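Fructuronate-tagaturonate epimerase UxaE from Cohnella laeviribosi in complex with 1 glycerol (Cohnella laeviribosi, PDB 6IL9) probably catalyses the interconversion of fructuronate and tagaturonate, as a zinc-containing TIM-barrel epimerase. Local coordinates at residues Ile119-Ser124 with Lys136-Ala141; Tyr155-Asp160 with Gly175-Thr180; Glu198-Tyr203 with Thr236-Val241; Glu215-Asp220 with Val287-Ile292. One frame throughout, in Å; residues are numbered along the deposited sequence.

Interaction 1 of 4, residues Ile119-Ser124 with Lys136-Ala141; sequences ILAQQS and KQVIDA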
# COMPACT_ATOMS: atom_id res chain seq x y z
N ILE A 119 2.38 -7.50 1.92
CA ILE A 119 3.29 -6.38 1.69
C ILE A 119 3.02 -5.43 2.85
O ILE A 119 2.15 -4.55 2.77
CB ILE A 119 3.09 -5.74 0.32
CG1 ILE A 119 3.04 -6.82 -0.77
CG2 ILE A 119 4.21 -4.73 0.05
CD1 ILE A 119 4.27 -7.74 -0.85
N LEU A 120 3.73 -5.63 3.96
CA LEU A 120 3.39 -4.95 5.21
C LEU A 120 3.91 -3.53 5.26
O LEU A 120 3.39 -2.71 6.03
CB LEU A 120 3.95 -5.70 6.41
CG LEU A 120 3.27 -6.94 6.92
CD1 LEU A 120 4.13 -7.46 8.05
CD2 LEU A 120 1.88 -6.60 7.43
N ALA A 121 4.98 -3.24 4.52
CA ALA A 121 5.57 -1.92 4.43
C ALA A 121 5.19 -1.36 3.07
O ALA A 121 5.71 -1.81 2.04
CB ALA A 121 7.09 -1.98 4.60
N GLN A 122 4.29 -0.39 3.04
CA GLN A 122 3.86 0.17 1.77
C GLN A 122 3.38 1.59 2.03
O GLN A 122 2.36 1.77 2.71
CB GLN A 122 2.74 -0.67 1.15
CG GLN A 122 2.07 -0.01 -0.04
CD GLN A 122 0.60 -0.35 -0.13
OE1 GLN A 122 0.24 -1.46 -0.50
NE2 GLN A 122 -0.25 0.61 0.20
N GLN A 123 4.10 2.58 1.51
CA GLN A 123 3.66 3.97 1.59
C GLN A 123 4.14 4.69 0.33
O GLN A 123 5.18 4.35 -0.23
CB GLN A 123 4.21 4.69 2.84
CG GLN A 123 3.49 4.35 4.15
CD GLN A 123 2.10 4.94 4.21
OE1 GLN A 123 1.91 6.09 4.63
NE2 GLN A 123 1.11 4.17 3.77
N SER A 124 3.35 5.66 -0.11
CA SER A 124 3.71 6.49 -1.25
C SER A 124 4.56 7.67 -0.81
O SER A 124 4.59 8.04 0.37
CB SER A 124 2.46 7.01 -1.97
OG SER A 124 1.78 7.98 -1.18
N LYS A 136 12.50 4.49 6.18
CA LYS A 136 13.08 3.65 7.22
C LYS A 136 12.04 3.29 8.28
O LYS A 136 11.96 2.14 8.71
CB LYS A 136 14.27 4.37 7.87
CG LYS A 136 15.48 4.43 6.98
CD LYS A 136 16.57 5.27 7.62
CE LYS A 136 17.90 5.06 6.91
NZ LYS A 136 19.00 5.81 7.57
N GLN A 137 11.21 4.27 8.68
CA GLN A 137 10.19 4.00 9.69
C GLN A 137 9.14 3.03 9.18
O GLN A 137 8.61 2.23 9.96
CB GLN A 137 9.53 5.31 10.12
CG GLN A 137 10.51 6.35 10.62
CD GLN A 137 9.81 7.64 10.95
OE1 GLN A 137 9.30 8.33 10.07
NE2 GLN A 137 9.75 7.97 12.23
N VAL A 138 8.81 3.10 7.89
CA VAL A 138 7.79 2.20 7.35
C VAL A 138 8.26 0.75 7.43
O VAL A 138 7.53 -0.14 7.90
CB VAL A 138 7.42 2.62 5.91
CG1 VAL A 138 6.39 1.67 5.32
CG2 VAL A 138 6.87 4.05 5.92
N ILE A 139 9.50 0.49 7.01
CA ILE A 139 10.03 -0.87 7.14
C ILE A 139 10.24 -1.23 8.61
O ILE A 139 9.96 -2.36 9.02
CB ILE A 139 11.32 -1.04 6.31
CG1 ILE A 139 11.01 -0.91 4.81
CG2 ILE A 139 11.95 -2.41 6.59
CD1 ILE A 139 12.23 -1.18 3.88
N ASP A 140 10.69 -0.26 9.44
CA ASP A 140 10.83 -0.53 10.88
C ASP A 140 9.54 -1.11 11.44
O ASP A 140 9.55 -2.13 12.15
CB ASP A 140 11.15 0.76 11.66
CG ASP A 140 12.58 1.27 11.46
OD1 ASP A 140 13.47 0.54 10.97
OD2 ASP A 140 12.80 2.45 11.82
N ALA A 141 8.41 -0.46 11.15
CA ALA A 141 7.14 -0.88 11.73
C ALA A 141 6.77 -2.29 11.28
O ALA A 141 6.29 -3.10 12.07
CB ALA A 141 6.03 0.11 11.36
O HOH W 1 4.69 -0.19 7.84

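Interaction 2 of 4, residues Tyr155-Asp160 with Gly175-Thr180; sequences YGADGD and GFTMLT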
# COMPACT_ATOMS: atom_id res chain seq x y z
N TYR A 155 7.47 -11.19 4.61
CA TYR A 155 6.67 -10.02 4.26
C TYR A 155 7.45 -9.19 3.24
O TYR A 155 8.67 -9.26 3.16
CB TYR A 155 6.32 -9.16 5.49
CG TYR A 155 7.49 -8.37 6.01
CD1 TYR A 155 8.38 -8.94 6.92
CD2 TYR A 155 7.71 -7.05 5.61
CE1 TYR A 155 9.47 -8.22 7.39
CE2 TYR A 155 8.79 -6.34 6.07
CZ TYR A 155 9.67 -6.93 6.95
OH TYR A 155 10.74 -6.20 7.41
N GLY A 156 6.71 -8.39 2.48
CA GLY A 156 7.29 -7.53 1.48
C GLY A 156 7.25 -6.05 1.82
O GLY A 156 6.51 -5.63 2.71
N ALA A 157 8.03 -5.25 1.10
CA ALA A 157 8.09 -3.81 1.28
C ALA A 157 8.04 -3.14 -0.09
O ALA A 157 8.89 -3.40 -0.94
CB ALA A 157 9.38 -3.39 2.02
N ASP A 158 7.04 -2.28 -0.28
CA ASP A 158 6.70 -1.68 -1.57
C ASP A 158 7.00 -0.19 -1.54
O ASP A 158 6.46 0.55 -0.70
CB ASP A 158 5.21 -1.94 -1.87
CG ASP A 158 4.72 -1.30 -3.17
OD1 ASP A 158 5.53 -0.90 -4.04
OD2 ASP A 158 3.48 -1.23 -3.30
N GLY A 159 7.87 0.25 -2.44
CA GLY A 159 8.04 1.67 -2.70
C GLY A 159 6.95 2.09 -3.65
O GLY A 159 7.07 1.92 -4.86
N ASP A 160 5.87 2.62 -3.10
CA ASP A 160 4.63 2.79 -3.84
C ASP A 160 4.64 4.12 -4.59
O ASP A 160 5.13 5.13 -4.07
CB ASP A 160 3.45 2.73 -2.86
CG ASP A 160 2.11 2.78 -3.55
OD1 ASP A 160 2.02 2.41 -4.74
OD2 ASP A 160 1.14 3.22 -2.89
N GLY A 175 16.26 -1.27 0.99
CA GLY A 175 15.88 -2.66 1.11
C GLY A 175 14.48 -2.99 0.64
O GLY A 175 13.99 -4.09 0.93
N PHE A 176 13.82 -2.08 -0.07
CA PHE A 176 12.48 -2.39 -0.57
C PHE A 176 12.56 -3.51 -1.60
O PHE A 176 13.53 -3.61 -2.36
CB PHE A 176 11.82 -1.15 -1.15
CG PHE A 176 11.28 -0.23 -0.09
CD1 PHE A 176 12.13 0.62 0.60
CD2 PHE A 176 9.95 -0.28 0.28
CE1 PHE A 176 11.66 1.45 1.61
CE2 PHE A 176 9.45 0.55 1.28
CZ PHE A 176 10.31 1.40 1.96
N THR A 177 11.55 -4.38 -1.58
CA THR A 177 11.54 -5.58 -2.40
C THR A 177 10.52 -5.49 -3.52
O THR A 177 10.54 -6.34 -4.43
CB THR A 177 11.25 -6.81 -1.53
OG1 THR A 177 10.06 -6.60 -0.77
CG2 THR A 177 12.41 -7.04 -0.59
N MET A 178 9.65 -4.50 -3.48
CA MET A 178 8.66 -4.24 -4.51
C MET A 178 8.82 -2.78 -4.89
O MET A 178 8.93 -1.92 -4.01
CB MET A 178 7.25 -4.53 -3.98
CG MET A 178 6.12 -4.22 -4.94
SD MET A 178 4.53 -4.90 -4.36
CE MET A 178 3.49 -4.24 -5.67
N LEU A 179 8.88 -2.49 -6.19
CA LEU A 179 9.02 -1.12 -6.67
C LEU A 179 7.87 -0.82 -7.62
O LEU A 179 7.73 -1.47 -8.65
CB LEU A 179 10.36 -0.90 -7.37
CG LEU A 179 11.59 -0.70 -6.48
CD1 LEU A 179 12.67 0.05 -7.25
CD2 LEU A 179 11.23 0.05 -5.23
N THR A 180 7.04 0.16 -7.26
CA THR A 180 5.89 0.56 -8.06
C THR A 180 6.26 1.79 -8.88
O THR A 180 6.52 2.86 -8.31
CB THR A 180 4.69 0.87 -7.17
OG1 THR A 180 4.31 -0.33 -6.47
CG2 THR A 180 3.51 1.39 -7.98

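Interaction 3 of 4, residues Glu198-Tyr203 with Thr236-Val241; sequences EVKRKY and TLMRDV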
# COMPACT_ATOMS: atom_id res chain seq x y z
N GLU A 198 -6.66 13.92 -36.09
CA GLU A 198 -5.56 14.50 -35.34
C GLU A 198 -4.64 13.42 -34.77
O GLU A 198 -3.42 13.60 -34.70
CB GLU A 198 -6.11 15.39 -34.22
CG GLU A 198 -5.12 15.73 -33.13
CD GLU A 198 -5.73 16.61 -32.06
OE1 GLU A 198 -5.01 16.97 -31.10
OE2 GLU A 198 -6.93 16.93 -32.17
N VAL A 199 -5.22 12.30 -34.33
CA VAL A 199 -4.40 11.14 -33.95
C VAL A 199 -3.51 10.74 -35.11
O VAL A 199 -2.29 10.62 -34.97
CB VAL A 199 -5.29 9.97 -33.50
CG1 VAL A 199 -4.53 8.65 -33.63
CG2 VAL A 199 -5.77 10.17 -32.08
N LYS A 200 -4.11 10.54 -36.29
CA LYS A 200 -3.34 10.22 -37.48
C LYS A 200 -2.28 11.27 -37.78
O LYS A 200 -1.21 10.94 -38.29
CB LYS A 200 -4.29 10.06 -38.68
CG LYS A 200 -3.59 9.90 -40.02
CD LYS A 200 -3.29 8.45 -40.32
CE LYS A 200 -4.38 7.85 -41.18
NZ LYS A 200 -4.52 8.57 -42.47
N ARG A 201 -2.55 12.54 -37.45
CA ARG A 201 -1.59 13.60 -37.75
C ARG A 201 -0.41 13.57 -36.78
O ARG A 201 0.75 13.65 -37.19
CB ARG A 201 -2.28 14.96 -37.70
CG ARG A 201 -2.21 15.73 -39.00
CD ARG A 201 -3.50 16.47 -39.25
NE ARG A 201 -4.03 17.10 -38.04
CZ ARG A 201 -5.33 17.18 -37.76
NH1 ARG A 201 -5.75 17.76 -36.64
NH2 ARG A 201 -6.21 16.66 -38.60
N LYS A 202 -0.71 13.51 -35.48
CA LYS A 202 0.36 13.39 -34.49
C LYS A 202 1.14 12.10 -34.69
O LYS A 202 2.37 12.08 -34.53
CB LYS A 202 -0.25 13.49 -33.08
CG LYS A 202 0.72 13.30 -31.93
CD LYS A 202 2.05 14.03 -32.15
CE LYS A 202 3.19 13.25 -31.51
NZ LYS A 202 3.96 12.43 -32.49
N TYR A 203 0.44 11.02 -35.06
CA TYR A 203 1.11 9.75 -35.32
C TYR A 203 2.11 9.88 -36.46
O TYR A 203 3.19 9.27 -36.43
CB TYR A 203 0.08 8.67 -35.64
CG TYR A 203 0.65 7.30 -35.96
CD1 TYR A 203 1.00 6.42 -34.95
CD2 TYR A 203 0.83 6.89 -37.28
CE1 TYR A 203 1.53 5.16 -35.24
CE2 TYR A 203 1.34 5.64 -37.58
CZ TYR A 203 1.69 4.78 -36.56
OH TYR A 203 2.20 3.55 -36.86
N THR A 236 -7.04 2.37 -33.99
CA THR A 236 -6.76 1.99 -32.60
C THR A 236 -5.26 1.92 -32.34
O THR A 236 -4.78 2.39 -31.31
CB THR A 236 -7.44 0.65 -32.27
OG1 THR A 236 -7.01 -0.34 -33.21
CG2 THR A 236 -8.95 0.80 -32.35
N LEU A 237 -4.50 1.35 -33.29
CA LEU A 237 -3.05 1.26 -33.14
C LEU A 237 -2.41 2.64 -32.99
O LEU A 237 -1.59 2.87 -32.09
CB LEU A 237 -2.44 0.51 -34.32
CG LEU A 237 -0.92 0.30 -34.30
CD1 LEU A 237 -0.49 -0.38 -33.02
CD2 LEU A 237 -0.41 -0.48 -35.50
N MET A 238 -2.78 3.58 -33.87
CA MET A 238 -2.19 4.92 -33.81
C MET A 238 -2.48 5.61 -32.49
O MET A 238 -1.60 6.25 -31.90
CB MET A 238 -2.71 5.78 -34.96
CG MET A 238 -2.22 5.35 -36.29
SD MET A 238 -2.52 6.55 -37.64
CE MET A 238 -2.00 5.45 -38.91
N ARG A 239 -3.73 5.53 -32.02
CA ARG A 239 -4.03 6.14 -30.74
C ARG A 239 -3.23 5.48 -29.62
O ARG A 239 -2.65 6.17 -28.78
CB ARG A 239 -5.53 6.08 -30.47
CG ARG A 239 -5.96 6.99 -29.35
CD ARG A 239 -7.44 6.83 -29.05
NE ARG A 239 -8.29 7.29 -30.15
CZ ARG A 239 -8.64 8.56 -30.35
NH1 ARG A 239 -8.21 9.50 -29.53
NH2 ARG A 239 -9.42 8.87 -31.38
N ASP A 240 -3.17 4.14 -29.62
CA ASP A 240 -2.43 3.43 -28.58
C ASP A 240 -0.96 3.85 -28.55
O ASP A 240 -0.39 4.06 -27.48
CB ASP A 240 -2.52 1.92 -28.79
CG ASP A 240 -3.81 1.33 -28.24
OD1 ASP A 240 -4.49 2.01 -27.44
OD2 ASP A 240 -4.13 0.18 -28.62
N VAL A 241 -0.33 3.95 -29.72
CA VAL A 241 1.07 4.37 -29.77
C VAL A 241 1.23 5.78 -29.20
O VAL A 241 2.12 6.04 -28.38
CB VAL A 241 1.61 4.28 -31.22
CG1 VAL A 241 3.03 4.86 -31.32
CG2 VAL A 241 1.59 2.84 -31.70

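Interaction 4 of 4, residues Glu215-Asp220 with Val287-Ile292; sequences EAKYLD and VASELI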
# COMPACT_ATOMS: atom_id res chain seq x y z
N GLU A 215 3.52 -1.03 -36.85
CA GLU A 215 2.62 -1.52 -37.89
C GLU A 215 2.95 -2.96 -38.27
O GLU A 215 2.04 -3.78 -38.43
CB GLU A 215 2.66 -0.58 -39.10
CG GLU A 215 1.97 0.73 -38.81
CD GLU A 215 2.33 1.82 -39.77
OE1 GLU A 215 2.18 3.01 -39.42
OE2 GLU A 215 2.77 1.49 -40.89
N ALA A 216 4.24 -3.30 -38.37
CA ALA A 216 4.62 -4.66 -38.72
C ALA A 216 4.20 -5.67 -37.65
O ALA A 216 4.00 -6.85 -37.96
CB ALA A 216 6.12 -4.76 -38.95
N LYS A 217 4.06 -5.23 -36.41
CA LYS A 217 3.74 -6.13 -35.32
C LYS A 217 2.24 -6.21 -35.02
O LYS A 217 1.77 -7.28 -34.63
CB LYS A 217 4.50 -5.70 -34.05
CG LYS A 217 4.28 -6.58 -32.84
CD LYS A 217 5.16 -6.14 -31.68
CE LYS A 217 5.00 -7.06 -30.47
NZ LYS A 217 5.91 -6.62 -29.37
N TYR A 218 1.49 -5.13 -35.21
CA TYR A 218 0.09 -5.06 -34.77
C TYR A 218 -0.92 -4.77 -35.86
O TYR A 218 -2.07 -5.19 -35.72
CB TYR A 218 -0.10 -3.97 -33.70
CG TYR A 218 0.71 -4.17 -32.44
CD1 TYR A 218 0.24 -4.98 -31.41
CD2 TYR A 218 1.94 -3.54 -32.29
CE1 TYR A 218 0.98 -5.15 -30.25
CE2 TYR A 218 2.69 -3.71 -31.14
CZ TYR A 218 2.20 -4.51 -30.12
OH TYR A 218 2.95 -4.68 -28.98
N LEU A 219 -0.56 -4.04 -36.92
CA LEU A 219 -1.57 -3.50 -37.82
C LEU A 219 -2.38 -4.61 -38.49
O LEU A 219 -1.83 -5.54 -39.08
CB LEU A 219 -0.91 -2.61 -38.88
CG LEU A 219 -1.90 -1.91 -39.80
CD1 LEU A 219 -2.79 -1.01 -38.99
CD2 LEU A 219 -1.16 -1.11 -40.86
N ASP A 220 -3.71 -4.51 -38.37
CA ASP A 220 -4.64 -5.45 -38.98
C ASP A 220 -4.39 -6.89 -38.53
O ASP A 220 -4.73 -7.84 -39.23
CB ASP A 220 -4.59 -5.35 -40.51
CG ASP A 220 -5.01 -3.99 -41.01
OD1 ASP A 220 -5.88 -3.36 -40.37
OD2 ASP A 220 -4.47 -3.52 -42.04
N VAL A 287 0.93 -2.55 -24.48
CA VAL A 287 1.95 -2.16 -23.51
C VAL A 287 2.71 -3.39 -23.04
O VAL A 287 3.95 -3.43 -23.07
CB VAL A 287 1.31 -1.41 -22.33
CG1 VAL A 287 2.33 -1.22 -21.19
CG2 VAL A 287 0.74 -0.07 -22.79
N ALA A 288 1.98 -4.44 -22.63
CA ALA A 288 2.63 -5.64 -22.12
C ALA A 288 3.47 -6.31 -23.20
O ALA A 288 4.61 -6.71 -22.95
CB ALA A 288 1.57 -6.62 -21.59
N SER A 289 2.93 -6.40 -24.42
CA SER A 289 3.67 -7.05 -25.50
C SER A 289 4.98 -6.33 -25.77
O SER A 289 6.01 -6.97 -26.01
CB SER A 289 2.81 -7.08 -26.76
OG SER A 289 3.43 -7.84 -27.76
N GLU A 290 4.97 -5.00 -25.73
CA GLU A 290 6.20 -4.25 -25.98
C GLU A 290 7.21 -4.47 -24.87
O GLU A 290 8.41 -4.60 -25.13
CB GLU A 290 5.89 -2.76 -26.11
CG GLU A 290 5.15 -2.42 -27.38
CD GLU A 290 5.86 -2.93 -28.62
OE1 GLU A 290 6.96 -2.41 -28.94
OE2 GLU A 290 5.33 -3.85 -29.26
N LEU A 291 6.75 -4.46 -23.62
CA LEU A 291 7.66 -4.65 -22.50
C LEU A 291 8.24 -6.06 -22.50
O LEU A 291 9.44 -6.25 -22.32
CB LEU A 291 6.93 -4.39 -21.19
CG LEU A 291 6.44 -2.96 -21.02
CD1 LEU A 291 5.58 -2.89 -19.79
CD2 LEU A 291 7.62 -2.02 -20.90
N ILE A 292 7.37 -7.06 -22.66
CA ILE A 292 7.85 -8.43 -22.64
C ILE A 292 8.80 -8.68 -23.80
O ILE A 292 9.81 -9.38 -23.66
CB ILE A 292 6.64 -9.40 -22.63
CG1 ILE A 292 5.75 -9.12 -21.41
CG2 ILE A 292 7.10 -10.81 -22.56
CD1 ILE A 292 6.41 -9.38 -20.08

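Interaction 1 of 4, residues Ile119-Ser124 with Lys136-Ala141
Ala121 of strand 119-124 faces Ile139 of helix 136-141 with the two axes nearly antiparallel, at 161°, and 7.2 Å apart at closest approach. Val138 carries most of the contact. Its CG1 stands anti to the backbone N (chi1 178°) and reaches the strand between two residues. There Val138 CG1 lies 3.8 Å from Ala121 CB and 3.7 Å from Gln122 N. The other branch, Val138 CG2, packs 3.8 Å from Gln123 CG, and the two side chains cross at about a right angle. Ala121 CB also touches the helix backbone, 4.0 Å from Ile139 CA, and it meets Ile139 CG1. The strand is part of the parallel barrel of a TIM-barrel fold, and helix 135-149 packs on its outer side. Gln122 points away from the helix; its NE2 is bonded to Thr367 O. Gln123 turns toward the helix, but its chain bends at chi2 (-70°). Gln123 NE2 bonds back to Gln122 O at 2.9 Å, in the carbonyl plane and on a lone pair. A water lies 2.8 Å from Val138 O and makes a weak, longer contact with Leu120 O. Asp140 OD1 pairs with Arg72 and His69.

Interaction 2 of 4, residues Tyr155-Asp160 with Gly175-Thr180
Asp158 pairs with Met178, and Gly159 with Leu179, in a parallel pairing of two neighbouring strands whose axes run 19° apart. Backbone bonds join them. Gly159 N donates to Met178 O, and Thr180 N donates to Gly159 O at 3.0 Å. Ala157 O accepts two donors, Thr177 N and Met178 N. Asp158 CA adds a CA-H...O contact to Met178 O.

Side-chain polar bonds lie at both ends. Thr177 OG1, in the crowded position between backbone N and carbonyl carbon (chi1 53°), accepts from Ala157 N at 3.1 Å in a nearly straight bond. At the other end Thr180 OG1 donates to Asp158 OD1 at 2.8 Å, on the syn lone pair. Lys366 NZ bridges to Asp158 OD2 and Asp160 OD1 and also bonds Thr180 OG1, so it ties these three side chains together. Asp160 OD2 bonds a glycerol, probably from the crystallisation liquor.

Packing contacts complete the pairing. Phe176 CD2 lies 3.6 Å from Ala157 CB and also nears the backbone at Asp158 and Gly159. Met178 runs extended beyond CG across the Asp158 carboxylate, with Met178 CG 3.5 Å from Asp158 OD1. Asp160 OD1 lies beside Thr180 CG2, the two side chains pointing the same way.

Strand 156-162, helix 165-173 and strand 178-182 form a beta-alpha-beta unit of the TIM barrel. Its first strand carries Asp160, whose side chain is about 5 Å from the zinc ion at the nearest atoms.

Interaction 3 of 4, residues Glu198-Tyr203 with Thr236-Val241
Met238 of helix 236-241 packs against Val199, Lys200 and Tyr203 of helix 198-203. The two helix axes come within 9.1 Å of each other and run at 59°. The centre of the contact is about 35 Å from the centre of the chain. Met238 CB starts beside Val199 CG1, at 3.6 Å. The first torsion sets CG anti to the carbonyl carbon (chi1 -69°). From there Met238 CG sits over the centre of one face of the Tyr203 ring, 3.5 Å from its centroid and 11° off the ring normal, which is a CH-pi contact. The chain is extended beyond CG and crosses the Tyr203 side chain at about a right angle. Met238 SD lies obliquely to the Tyr203 ring, 4.0 Å from the centroid, in a Met-aromatic contact. Met238 SD also touches Lys200 CD at 3.4 Å. The tip, CE, touches both Lys200 CD and Tyr203 CD2.

Two further contacts flank this side chain. Val199 CG2 lies over one face of the Arg239 guanidinium, 3.6 Å from its NH1 and offset toward the rim. The same NH1 bonds to Ala194 O, in the segment before helix 196-204. Val241 CB meets the edge of the Tyr203 ring near its plane, 4.1 Å from Tyr203 CE1. Tyr203 OH is bonded to Glu215 OE1, so the ring is engaged on its face, at its edge and at its hydroxyl.

The result is largely apolar helix-helix packing at a steep angle. It joins short helix 196-204 to the start of long helix 234-259 through a Met-aromatic contact.

Interaction 4 of 4, residues Glu215-Asp220 with Val287-Ile292
Glu290 OE2 is gripped by two donors from the other segment, Tyr218 OH and Lys217 NZ. Tyr218 OH donates to Glu290 OE2 at 2.5 Å. The hydroxyl arrives on the anti lone pair, away from the other carboxylate oxygen, and OE2 lies at the ring edge, in plane. Ring and carboxylate planes are 58° apart. Lys217 NZ meets Glu290 OE2 from above the carboxylate plane, 47° out of it, in a salt bridge of 2.8 Å. The two donors thus approach in different directions. A nearby ammonium and hydroxyl would be expected to favour the charged form of this buried carboxylate.

Lys217 is fully extended beyond CG and meets Glu290 tip to tip. On the way its CG lies over one face of the Tyr218 ring, offset toward the rim. Lys217 NZ also makes weak bonds to Ser289 OG (3.2 Å) and Ser289 O. Tyr218 OH packs 3.3 Å from Ser289 CB. Glu290 is bent at chi2 (-55°), and its carboxylate ends close to Lys217 and Tyr218. Its second oxygen, OE1, bonds to His213 NE2.

The backbones stay well apart, with Lys217 CA and Glu290 CA 9.8 Å from each other, so Lys217, Tyr218 and Glu290 span most of the gap. They join the end of helix 208-218 to helix 281-293. Tyr218 also packs on Leu237 of helix 234-259 and edge-to-face with Phe232 of strand 228-232, while Ser289 touches Phe336 of helix 319-336.

In the fold
Interactions 1 and 2 are adjacent parts of the barrel, with centres about 8 Å apart. They meet through Ala121 O and Asp158 N, 2.7 Å apart in a probable hydrogen bond, and through Ile139 CD1 on Phe176 CE1 at 3.5 Å. Both lie near the zinc site of His161, Asp273 and His343. Asp160 of interaction 2 comes nearer to the metal than Gln122 of interaction 1, whose side chain is about 9 Å from it at the nearest atoms. Interactions 3 and 4 form a second group, with centres about 14 Å apart. Leu237 CD2 packs 3.8 Å from Leu219 N, and Tyr203 OH is 2.6 Å from Glu215 OE1. Interaction 3 is centred about 41 Å from the centre of interaction 1.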